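Local coordinates for protein transcriptional regulator, IclR family (Alicyclobacillus acidocaldarius subsp. acidocaldarius, PDB 5TJJ) that probably binds DNA through a helix-turn-helix domain to regulate transcription, and carries a C-terminal domain of the IclR family, at residues A[107-112]-A[117-122]; A[121-124]-A[129-132]; A[151-156]-A[208-213]. All coordinates share one frame; numbering follows the deposited sequence.

Overall arrangement
All three contacts lie in the C-terminal IclR domain and reach the same antiparallel sheet. Contact 1 is the hairpin of strands 104-110 and 115-122. Contact 2 shares S121 and A122 with it and lies in the surface loop leading on to strand 138-140, the two centres about 15 Å apart. Contact 3, about 14 Å from contact 1 between centres, sets an interhelical loop against strand 204-212, and a salt bridge from R110 NH2 to D154 OD2 (3.2 Å) ties the two together. Contacts 2 and 3 stay apart, nearest atoms about 13 Å. A glycerol, probably from the crystallisation liquor, sits about 4 Å from the side chain of I131.

Contact 1. Residues A[107-112]-A[117-122]; sequences LVKRLR and IYIGSA
The carbonyl oxygen of I117 takes the amide of K109 in a fairly straight bond, N to O 2.8 Å with 163° at the hydrogen, and V108 CA adds a C-H...O contact to that O at 3.4 Å. I117 N returns a bond to K109 O, which makes K109 and I117 a hydrogen-bonded antiparallel pair. The side chains of L111 and I117 meet at an oblique angle, L111 CG 3.9 Å from I117 CG2. Next along is the non-hydrogen-bonded pair V108 and Y118, whose side chains run side by side with V108 CG2 3.9 Å from CE1 of the tyrosine ring. These strands form a beta hairpin in the sheet of the IclR C-terminal domain, and its regular register breaks at a beta bulge: L107 O accepts I119 N at 2.9 Å, while L107 N donates to G120 O at 3.0 Å, setting two residues against one. With chi1 at 61°, I119 CG1 sits between its own N and carbonyl carbon and packs close to L107 O. From there CD1 meets L107 CD2 (3.7 Å), and the CG2 branch touches K109 CB at 3.9 Å. Replacing I119 by an alanine removes CG1, CG2 and CD1 and would probably open a gap beside L107 CD2 and K109 CB. L107 also reaches L91 and L94 of helix 86-101, whereas Y118 meets F139.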
loop_
_atom_site.group_PDB
_atom_site.type_symbol
_atom_site.label_atom_id
_atom_site.label_comp_id
_atom_site.label_asym_id
_atom_site.label_seq_id
_atom_site.Cartn_x
_atom_site.Cartn_y
_atom_site.Cartn_z
ATOM N N LEU A 107 5.691 20.316 -4.827
ATOM C CA LEU A 107 4.596 19.512 -4.296
ATOM C C LEU A 107 3.905 20.287 -3.150
ATOM O O LEU A 107 4.520 20.533 -2.112
ATOM C CB LEU A 107 5.141 18.157 -3.822
ATOM C CG LEU A 107 4.154 17.186 -3.211
ATOM C CD1 LEU A 107 3.046 16.845 -4.202
ATOM C CD2 LEU A 107 4.892 15.935 -2.760
ATOM N N VAL A 108 2.629 20.635 -3.349
ATOM C CA VAL A 108 1.860 21.467 -2.406
ATOM C C VAL A 108 0.791 20.648 -1.674
ATOM O O VAL A 108 0.059 19.879 -2.287
ATOM C CB VAL A 108 1.169 22.610 -3.148
ATOM C CG1 VAL A 108 0.668 23.638 -2.167
ATOM C CG2 VAL A 108 2.125 23.221 -4.173
ATOM N N LYS A 109 0.660 20.856 -0.373
ATOM C CA LYS A 109 -0.293 20.081 0.422
ATOM C C LYS A 109 -1.237 20.992 1.161
ATOM O O LYS A 109 -0.826 22.008 1.696
ATOM C CB LYS A 109 0.466 19.259 1.432
ATOM C CG LYS A 109 -0.380 18.694 2.537
ATOM C CD LYS A 109 0.377 17.602 3.235
ATOM C CE LYS A 109 -0.408 17.093 4.421
ATOM N NZ LYS A 109 0.230 15.825 4.846
ATOM N N ARG A 110 -2.481 20.573 1.269
ATOM C CA ARG A 110 -3.457 21.333 2.011
ATOM C C ARG A 110 -3.293 21.163 3.526
ATOM O O ARG A 110 -3.010 20.070 4.006
ATOM C CB ARG A 110 -4.850 20.899 1.620
ATOM C CG ARG A 110 -5.891 21.962 1.884
ATOM C CD ARG A 110 -7.287 21.382 1.911
ATOM N NE ARG A 110 -7.820 21.174 0.571
ATOM C CZ ARG A 110 -8.692 21.977 -0.051
ATOM N NH1 ARG A 110 -9.096 21.640 -1.279
ATOM N NH2 ARG A 110 -9.156 23.110 0.519
ATOM N N LEU A 111 -3.451 22.264 4.263
ATOM C CA LEU A 111 -3.567 22.223 5.724
ATOM C C LEU A 111 -4.957 22.650 6.145
ATOM O O LEU A 111 -5.773 23.081 5.325
ATOM C CB LEU A 111 -2.530 23.128 6.388
ATOM C CG LEU A 111 -1.075 22.772 6.109
ATOM C CD1 LEU A 111 -0.167 23.838 6.680
ATOM C CD2 LEU A 111 -0.721 21.410 6.662
ATOM N N ARG A 112 -5.221 22.518 7.435
ATOM C CA ARG A 112 -6.388 23.134 8.037
ATOM C C ARG A 112 -6.231 24.671 8.068
ATOM O O ARG A 112 -5.135 25.211 7.956
ATOM C CB ARG A 112 -6.657 22.554 9.441
ATOM C CG ARG A 112 -6.973 21.057 9.435
ATOM C CD ARG A 112 -7.160 20.464 10.832
ATOM N NE ARG A 112 -8.571 20.222 11.189
ATOM C CZ ARG A 112 -9.369 21.038 11.902
ATOM N NH1 ARG A 112 -8.933 22.226 12.356
ATOM N NH2 ARG A 112 -10.627 20.662 12.159
ATOM N N ILE A 117 0.860 24.316 2.082
ATOM C CA ILE A 117 2.294 24.278 2.373
ATOM C C ILE A 117 3.105 23.532 1.290
ATOM O O ILE A 117 2.679 22.487 0.782
ATOM C CB ILE A 117 2.536 23.713 3.789
ATOM C CG1 ILE A 117 3.986 23.862 4.221
ATOM C CG2 ILE A 117 2.123 22.259 3.896
ATOM C CD1 ILE A 117 4.252 23.370 5.641
ATOM N N TYR A 118 4.257 24.096 0.919
ATOM C CA TYR A 118 5.248 23.366 0.126
ATOM C C TYR A 118 5.856 22.237 0.971
ATOM O O TYR A 118 6.369 22.483 2.060
ATOM C CB TYR A 118 6.367 24.293 -0.336
ATOM C CG TYR A 118 6.026 25.289 -1.420
ATOM C CD1 TYR A 118 4.805 25.255 -2.103
ATOM C CD2 TYR A 118 6.956 26.267 -1.789
ATOM C CE1 TYR A 118 4.515 26.163 -3.104
ATOM C CE2 TYR A 118 6.683 27.184 -2.805
ATOM C CZ TYR A 118 5.451 27.126 -3.469
ATOM O OH TYR A 118 5.124 28.027 -4.489
ATOM N N ILE A 119 5.762 21.004 0.482
ATOM C CA ILE A 119 6.352 19.842 1.166
ATOM C C ILE A 119 7.524 19.194 0.412
ATOM O O ILE A 119 8.152 18.299 0.918
ATOM C CB ILE A 119 5.279 18.807 1.552
ATOM C CG1 ILE A 119 4.555 18.257 0.338
ATOM C CG2 ILE A 119 4.243 19.424 2.486
ATOM C CD1 ILE A 119 3.840 16.937 0.618
ATOM N N GLY A 120 7.846 19.671 -0.777
ATOM C CA GLY A 120 8.994 19.154 -1.516
ATOM C C GLY A 120 9.165 19.938 -2.800
ATOM O O GLY A 120 8.217 20.543 -3.259
ATOM N N SER A 121 10.384 19.963 -3.333
ATOM C CA SER A 121 10.670 20.566 -4.625
ATOM C C SER A 121 11.747 19.791 -5.347
ATOM O O SER A 121 12.435 18.989 -4.765
ATOM C CB SER A 121 11.136 22.022 -4.478
ATOM O OG SER A 121 12.418 22.049 -3.881
ATOM N N ALA A 122 11.856 20.064 -6.637
ATOM C CA ALA A 122 12.829 19.464 -7.518
ATOM C C ALA A 122 13.228 20.507 -8.552
ATOM O O ALA A 122 12.420 20.955 -9.367
ATOM C CB ALA A 122 12.249 18.255 -8.177
#

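Contact 2. Residues A[121-124]-A[129-132]; sequences SAEP and VRIA
In the surface loop that joins strand 115-122 to strand 138-140, E123 and R130 reach toward each other from the two limbs and their side chains cross at about a right angle. The aliphatic part of the arginine does most of the touching. R130 CD lies against the carboxylate, 3.1 Å from E123 OE1, and also packs on E123 CB at 3.5 Å. The chain of R130 bends at chi3 (61°), which turns the guanidinium past the acid instead of onto it. E123 OE1 is 4.0 Å from R130 NE and well out of the guanidinium plane, so any attraction is probably of charge alone, no N-H pointing at the oxygen, and the two planar groups are 31° apart. A water links the two groups: it donates to E123 OE1 at 2.9 Å and accepts a weak bond from R130 NH1 at 3.2 Å. The loop is also joined to the start of strand 104-110, since I131 O is hydrogen-bonded to T104 OG1 and P124 packs on T104. E123 OE2 rests 3.6 Å from A132 CB. R130, I131 and A132 touch a crystal neighbour, which may influence how this exposed loop is arranged.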
loop_
_atom_site.group_PDB
_atom_site.type_symbol
_atom_site.label_atom_id
_atom_site.label_comp_id
_atom_site.label_asym_id
_atom_site.label_seq_id
_atom_site.Cartn_x
_atom_site.Cartn_y
_atom_site.Cartn_z
ATOM N N SER A 121 10.384 19.963 -3.333
ATOM C CA SER A 121 10.670 20.566 -4.625
ATOM C C SER A 121 11.747 19.791 -5.347
ATOM O O SER A 121 12.435 18.989 -4.765
ATOM C CB SER A 121 11.136 22.022 -4.478
ATOM O OG SER A 121 12.418 22.049 -3.881
ATOM N N ALA A 122 11.856 20.064 -6.637
ATOM C CA ALA A 122 12.829 19.464 -7.518
ATOM C C ALA A 122 13.228 20.507 -8.552
ATOM O O ALA A 122 12.420 20.955 -9.367
ATOM C CB ALA A 122 12.249 18.255 -8.177
ATOM N N GLU A 123 14.475 20.940 -8.467
ATOM C CA GLU A 123 15.033 21.898 -9.385
ATOM C C GLU A 123 15.366 21.100 -10.642
ATOM O O GLU A 123 15.620 19.900 -10.544
ATOM C CB GLU A 123 16.281 22.544 -8.773
ATOM C CG GLU A 123 16.016 23.355 -7.486
ATOM C CD GLU A 123 17.275 23.712 -6.652
ATOM O OE1 GLU A 123 18.403 23.164 -6.855
ATOM O OE2 GLU A 123 17.140 24.576 -5.750
ATOM N N PRO A 124 15.313 21.735 -11.827
ATOM C CA PRO A 124 15.743 21.038 -13.048
ATOM C C PRO A 124 17.267 20.738 -13.065
ATOM O O PRO A 124 18.051 21.441 -12.423
ATOM C CB PRO A 124 15.335 22.004 -14.184
ATOM C CG PRO A 124 15.317 23.341 -13.560
ATOM C CD PRO A 124 14.938 23.136 -12.105
ATOM N N VAL A 129 21.562 29.027 -13.079
ATOM C CA VAL A 129 20.567 29.586 -12.173
ATOM C C VAL A 129 19.310 28.781 -12.219
ATOM O O VAL A 129 19.047 28.107 -13.181
ATOM C CB VAL A 129 20.187 31.049 -12.478
ATOM C CG1 VAL A 129 21.341 31.960 -12.131
ATOM C CG2 VAL A 129 19.730 31.215 -13.940
ATOM N N ARG A 130 18.535 28.899 -11.156
ATOM C CA ARG A 130 17.246 28.254 -11.033
ATOM C C ARG A 130 16.477 28.907 -9.907
ATOM O O ARG A 130 17.049 29.525 -9.037
ATOM C CB ARG A 130 17.420 26.778 -10.702
ATOM C CG ARG A 130 18.128 26.542 -9.371
ATOM C CD ARG A 130 18.630 25.130 -9.273
ATOM N NE ARG A 130 19.588 24.841 -10.320
ATOM C CZ ARG A 130 20.864 25.188 -10.272
ATOM N NH1 ARG A 130 21.356 25.817 -9.194
ATOM N NH2 ARG A 130 21.659 24.891 -11.301
ATOM N N ILE A 131 15.176 28.709 -9.930
ATOM C CA ILE A 131 14.285 29.224 -8.923
ATOM C C ILE A 131 14.233 28.193 -7.811
ATOM O O ILE A 131 13.926 27.028 -8.063
ATOM C CB ILE A 131 12.880 29.445 -9.508
ATOM C CG1 ILE A 131 12.956 30.459 -10.636
ATOM C CG2 ILE A 131 11.920 29.940 -8.448
ATOM C CD1 ILE A 131 11.751 30.398 -11.549
ATOM N N ALA A 132 14.543 28.622 -6.593
ATOM C CA ALA A 132 14.492 27.758 -5.428
ATOM C C ALA A 132 13.380 28.257 -4.505
ATOM O O ALA A 132 13.145 29.468 -4.413
ATOM C CB ALA A 132 15.825 27.767 -4.708
HETATM O O HOH W 1 20.567 25.025 -6.185
#

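Contact 3. Residues A[151-156]-A[208-213]; sequences LAYDDE and AVPVFN
Y153 and F212 both hold CG anti to the carbonyl carbon, which aims the two side chains at each other, and chi2 of -80° in Y153 and -83° in F212 turns the ring planes so that the phenylalanine comes edge-on to the flat of the tyrosine. The result is a T-shaped (edge-to-face) stack: the ring centroids are 5.2 Å apart and the planes stand 88° to each other. The touching edge is CE1 and CZ of F212. Its CE1 sits over the centre of the Y153 ring, 3.9 Å from Y153 CD1, and F212 CZ reaches Y153 CE1 at 3.9 Å, so the phenylalanine hydrogens point into the tyrosine's pi cloud. P210 approaches obliquely at the CE2 corner, from the same side of the ring plane as F212, its CG 3.6 Å from Y153 CE2 and 4.1 Å from the hydroxyl oxygen OH. Y153 is carried by a type I beta turn from L151 to D154, closed by D154 N to L151 O at 3.0 Å, in the loop between helices 144-151 and 156-164; D155 then serves as N-cap of the second helix. P210 and F212 lie on strand 204-212 in the antiparallel sheet of this IclR C-terminal domain, so the contact sets the interhelical loop against that strand. Residues alternating with them, V209 and V211, touch helix 233-253 instead. Y153 and F212 both rest on V218 of the neighbouring strand 218-227; F212 also meets the ring of Y256, and F212 N is hydrogen-bonded to S251 OG.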
loop_
_atom_site.group_PDB
_atom_site.type_symbol
_atom_site.label_atom_id
_atom_site.label_comp_id
_atom_site.label_asym_id
_atom_site.label_seq_id
_atom_site.Cartn_x
_atom_site.Cartn_y
_atom_site.Cartn_z
ATOM N N LEU A 151 -9.082 24.938 -4.369
ATOM C CA LEU A 151 -10.404 25.547 -4.220
ATOM C C LEU A 151 -11.443 25.150 -5.256
ATOM O O LEU A 151 -12.587 24.914 -4.916
ATOM C CB LEU A 151 -10.314 27.058 -4.238
ATOM C CG LEU A 151 -10.187 27.789 -2.914
ATOM C CD1 LEU A 151 -10.284 29.282 -3.197
ATOM C CD2 LEU A 151 -11.291 27.382 -1.957
ATOM N N ALA A 152 -11.043 25.067 -6.514
ATOM C CA ALA A 152 -11.975 24.780 -7.577
ATOM C C ALA A 152 -12.747 23.470 -7.358
ATOM O O ALA A 152 -13.868 23.281 -7.906
ATOM C CB ALA A 152 -11.235 24.745 -8.905
ATOM N N TYR A 153 -12.151 22.564 -6.586
ATOM C CA TYR A 153 -12.758 21.261 -6.318
ATOM C C TYR A 153 -13.435 21.123 -4.953
ATOM O O TYR A 153 -13.908 20.050 -4.626
ATOM C CB TYR A 153 -11.731 20.161 -6.558
ATOM C CG TYR A 153 -11.270 20.115 -7.990
ATOM C CD1 TYR A 153 -12.036 19.496 -8.966
ATOM C CD2 TYR A 153 -10.073 20.734 -8.385
ATOM C CE1 TYR A 153 -11.621 19.478 -10.292
ATOM C CE2 TYR A 153 -9.660 20.745 -9.721
ATOM C CZ TYR A 153 -10.435 20.103 -10.660
ATOM O OH TYR A 153 -10.038 20.054 -11.965
ATOM N N ASP A 154 -13.527 22.202 -4.170
ATOM C CA ASP A 154 -14.449 22.258 -3.046
ATOM C C ASP A 154 -15.858 22.639 -3.496
ATOM O O ASP A 154 -16.063 23.156 -4.599
ATOM C CB ASP A 154 -13.971 23.287 -2.020
ATOM C CG ASP A 154 -12.680 22.887 -1.330
ATOM O OD1 ASP A 154 -12.386 21.684 -1.224
ATOM O OD2 ASP A 154 -11.943 23.784 -0.889
ATOM N N ASP A 155 -16.825 22.410 -2.606
ATOM C CA ASP A 155 -18.183 22.926 -2.766
ATOM C C ASP A 155 -18.123 24.434 -3.020
ATOM O O ASP A 155 -17.235 25.128 -2.519
ATOM C CB ASP A 155 -19.041 22.636 -1.507
ATOM C CG ASP A 155 -20.549 22.886 -1.738
ATOM O OD1 ASP A 155 -21.182 22.136 -2.518
ATOM O OD2 ASP A 155 -21.116 23.831 -1.143
ATOM N N GLU A 156 -19.067 24.924 -3.811
ATOM C CA GLU A 156 -19.201 26.348 -4.070
ATOM C C GLU A 156 -19.409 27.161 -2.809
ATOM O O GLU A 156 -19.022 28.334 -2.802
ATOM C CB GLU A 156 -20.333 26.647 -5.059
ATOM C CG GLU A 156 -19.875 26.560 -6.520
ATOM C CD GLU A 156 -20.904 25.955 -7.460
ATOM O OE1 GLU A 156 -20.529 25.014 -8.197
ATOM O OE2 GLU A 156 -22.075 26.413 -7.453
ATOM N N ALA A 208 -0.226 24.567 -12.510
ATOM C CA ALA A 208 -0.581 23.666 -11.451
ATOM C C ALA A 208 -1.678 22.701 -11.855
ATOM O O ALA A 208 -2.547 23.010 -12.645
ATOM C CB ALA A 208 -1.032 24.466 -10.263
ATOM N N VAL A 209 -1.650 21.531 -11.257
ATOM C CA VAL A 209 -2.603 20.492 -11.547
ATOM C C VAL A 209 -2.930 19.797 -10.247
ATOM O O VAL A 209 -2.033 19.573 -9.437
ATOM C CB VAL A 209 -2.008 19.487 -12.553
ATOM C CG1 VAL A 209 -2.935 18.280 -12.767
ATOM C CG2 VAL A 209 -1.802 20.187 -13.864
ATOM N N PRO A 210 -4.203 19.455 -10.043
ATOM C CA PRO A 210 -4.622 18.794 -8.808
ATOM C C PRO A 210 -4.284 17.303 -8.775
ATOM O O PRO A 210 -4.228 16.675 -9.834
ATOM C CB PRO A 210 -6.133 18.980 -8.816
ATOM C CG PRO A 210 -6.495 19.071 -10.257
ATOM C CD PRO A 210 -5.355 19.815 -10.889
ATOM N N VAL A 211 -4.045 16.762 -7.567
ATOM C CA VAL A 211 -3.959 15.297 -7.356
ATOM C C VAL A 211 -5.179 14.890 -6.545
ATOM O O VAL A 211 -5.409 15.449 -5.476
ATOM C CB VAL A 211 -2.663 14.897 -6.598
ATOM C CG1 VAL A 211 -2.605 13.418 -6.256
ATOM C CG2 VAL A 211 -1.461 15.280 -7.413
ATOM N N PHE A 212 -5.948 13.921 -7.044
ATOM C CA PHE A 212 -7.136 13.453 -6.334
ATOM C C PHE A 212 -6.826 12.205 -5.526
ATOM O O PHE A 212 -5.955 11.434 -5.893
ATOM C CB PHE A 212 -8.261 13.153 -7.314
ATOM C CG PHE A 212 -8.573 14.295 -8.232
ATOM C CD1 PHE A 212 -9.424 15.329 -7.816
ATOM C CD2 PHE A 212 -8.037 14.338 -9.524
ATOM C CE1 PHE A 212 -9.706 16.390 -8.663
ATOM C CE2 PHE A 212 -8.335 15.403 -10.376
ATOM C CZ PHE A 212 -9.156 16.433 -9.935
ATOM N N ASN A 213 -7.553 11.998 -4.439
ATOM C CA ASN A 213 -7.383 10.805 -3.599
ATOM C C ASN A 213 -8.613 9.904 -3.697
ATOM O O ASN A 213 -9.454 10.086 -4.595
ATOM C CB ASN A 213 -7.062 11.215 -2.153
ATOM C CG ASN A 213 -8.226 11.844 -1.446
ATOM O OD1 ASN A 213 -9.375 11.768 -1.875
ATOM N ND2 ASN A 213 -7.928 12.493 -0.360
#